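Acyl-CoA dehydrogenase FadE3 (Mycobacterium smegmatis, PDB 4IV6) belongs to the acyl-CoA dehydrogenase family of flavoproteins and carries dihydroflavine-adenine dinucleotide in a tetrameric assembly. Local coordinates at residues Ala168-Thr173 with Val184-Val189. Residues are numbered along the deposited sequence; the frame is centred on the assembly and turned at random.
Sequences ALMCKT and VSILLV
Met170 and Val184 cross obliquely on one face of a beta hairpin in the middle domain, with Met170 CG pressed to 3.4 Å from Val184 CG1, tighter than usual carbon contact. Met170 CG stands anti to its backbone N (chi1 -175°), beside its own carbonyl carbon, which places CG against Val184 CG1 before the chain bends at the sulfur. Phe235 of helix 234-270 touches both residues. Before Met170 on this face, Ala168 CB meets Ile186 CG2 at 4.1 Å; after it, Lys172 lays its CG against Val184 CG2, and Lys172 NZ hydrogen-bonds to the carbonyl oxygens of Gln136 and Met138. On the other face, Cys171 SG rests on Leu187 CG, and Leu169 crosses Val189 CG2 obliquely, with CB 3.9 Å away. The antiparallel hydrogen-bonded pairs, Leu169 with Leu187 and Cys171 with Ser185, are each closed by two backbone hydrogen bonds. Leu169 N to Leu187 O is the shortest of the four, 2.8 Å and almost straight, whereas Leu187 N approaches Leu169 O from above the carbonyl plane. Where the strand 168-172 ends, Thr173 OG1 and Ser185 OG share a 2.7 Å hydrogen bond. Apolar side chains thus make most of the side-chain contacts on both faces, while Ser185 OG, bonded to Thr173 OG1 and Gly232 N, links the end of the pairing to the chain before helix 234-270.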
loop_
_atom_site.group_PDB
_atom_site.type_symbol
_atom_site.label_atom_id
_atom_site.label_comp_id
_atom_site.label_asym_id
_atom_site.label_seq_id
_atom_site.Cartn_x
_atom_site.Cartn_y
_atom_site.Cartn_z
ATOM N N ALA B 168 -22.799 30.581 -7.810
ATOM C CA ALA B 168 -21.560 31.224 -8.197
ATOM C C ALA B 168 -21.018 30.496 -9.430
ATOM O O ALA B 168 -20.463 29.402 -9.340
ATOM C CB ALA B 168 -20.554 31.197 -7.061
ATOM N N LEU B 169 -21.191 31.128 -10.582
ATOM C CA LEU B 169 -20.945 30.490 -11.870
ATOM C C LEU B 169 -19.621 30.947 -12.438
ATOM O O LEU B 169 -19.465 32.124 -12.738
ATOM C CB LEU B 169 -22.044 30.879 -12.854
ATOM C CG LEU B 169 -21.990 30.228 -14.233
ATOM C CD1 LEU B 169 -22.325 28.734 -14.155
ATOM C CD2 LEU B 169 -22.966 30.912 -15.160
ATOM N N MET B 170 -18.687 30.021 -12.630
ATOM C CA MET B 170 -17.423 30.360 -13.284
ATOM C C MET B 170 -17.657 30.214 -14.772
ATOM O O MET B 170 -18.135 29.166 -15.237
ATOM C CB MET B 170 -16.290 29.461 -12.813
ATOM C CG MET B 170 -14.919 29.857 -13.370
ATOM S SD MET B 170 -13.574 28.775 -12.805
ATOM C CE MET B 170 -13.287 29.417 -11.191
ATOM N N CYS B 171 -17.356 31.278 -15.505
ATOM C CA CYS B 171 -17.666 31.357 -16.931
ATOM C C CYS B 171 -16.712 32.296 -17.647
ATOM O O CYS B 171 -15.984 33.039 -17.015
ATOM C CB CYS B 171 -19.108 31.796 -17.126
ATOM S SG CYS B 171 -19.539 33.339 -16.313
ATOM N N LYS B 172 -16.677 32.216 -18.974
ATOM C CA LYS B 172 -15.808 33.052 -19.780
ATOM C C LYS B 172 -16.493 34.352 -20.151
ATOM O O LYS B 172 -17.399 34.370 -21.005
ATOM C CB LYS B 172 -15.331 32.309 -21.042
ATOM C CG LYS B 172 -14.319 31.188 -20.750
ATOM C CD LYS B 172 -13.897 30.447 -22.010
ATOM C CE LYS B 172 -12.770 29.478 -21.703
ATOM N NZ LYS B 172 -12.527 28.488 -22.771
ATOM N N THR B 173 -16.045 35.441 -19.528
ATOM C CA THR B 173 -16.479 36.793 -19.919
ATOM C C THR B 173 -15.722 37.285 -21.135
ATOM O O THR B 173 -16.204 38.178 -21.819
ATOM C CB THR B 173 -16.377 37.830 -18.782
ATOM O OG1 THR B 173 -15.123 37.682 -18.094
ATOM C CG2 THR B 173 -17.546 37.626 -17.802
ATOM N N VAL B 184 -11.721 34.598 -17.650
ATOM C CA VAL B 184 -12.633 33.832 -16.774
ATOM C C VAL B 184 -13.006 34.617 -15.537
ATOM O O VAL B 184 -12.123 35.139 -14.845
ATOM C CB VAL B 184 -11.999 32.481 -16.366
ATOM C CG1 VAL B 184 -12.844 31.752 -15.349
ATOM C CG2 VAL B 184 -11.863 31.592 -17.603
ATOM N N SER B 185 -14.304 34.681 -15.252
ATOM C CA SER B 185 -14.839 35.423 -14.132
ATOM C C SER B 185 -15.843 34.576 -13.395
ATOM O O SER B 185 -16.209 33.493 -13.851
ATOM C CB SER B 185 -15.540 36.704 -14.621
ATOM O OG SER B 185 -14.675 37.452 -15.460
ATOM N N ILE B 186 -16.295 35.075 -12.257
ATOM C CA ILE B 186 -17.358 34.436 -11.511
ATOM C C ILE B 186 -18.545 35.390 -11.435
ATOM O O ILE B 186 -18.377 36.563 -11.105
ATOM C CB ILE B 186 -16.882 34.053 -10.119
ATOM C CG1 ILE B 186 -15.816 32.939 -10.209
ATOM C CG2 ILE B 186 -18.064 33.612 -9.259
ATOM C CD1 ILE B 186 -15.140 32.653 -8.874
ATOM N N LEU B 187 -19.726 34.891 -11.779
ATOM C CA LEU B 187 -20.951 35.663 -11.710
ATOM C C LEU B 187 -21.868 35.020 -10.688
ATOM O O LEU B 187 -21.935 33.783 -10.596
ATOM C CB LEU B 187 -21.669 35.712 -13.071
ATOM C CG LEU B 187 -20.944 36.215 -14.335
ATOM C CD1 LEU B 187 -21.940 36.356 -15.489
ATOM C CD2 LEU B 187 -20.227 37.517 -14.131
ATOM N N LEU B 188 -22.558 35.856 -9.915
ATOM C CA LEU B 188 -23.534 35.397 -8.945
ATOM C C LEU B 188 -24.883 35.379 -9.653
ATOM O O LEU B 188 -25.478 36.392 -9.853
ATOM C CB LEU B 188 -23.578 36.345 -7.739
ATOM C CG LEU B 188 -22.212 36.617 -7.102
ATOM C CD1 LEU B 188 -22.308 37.674 -6.035
ATOM C CD2 LEU B 188 -21.681 35.335 -6.527
ATOM N N VAL B 189 -25.340 34.201 -10.028
ATOM C CA VAL B 189 -26.507 34.012 -10.878
ATOM C C VAL B 189 -27.698 33.503 -10.080
ATOM O O VAL B 189 -27.622 32.453 -9.437
ATOM C CB VAL B 189 -26.159 32.961 -11.948
ATOM C CG1 VAL B 189 -27.332 32.712 -12.893
ATOM C CG2 VAL B 189 -24.938 33.449 -12.721
#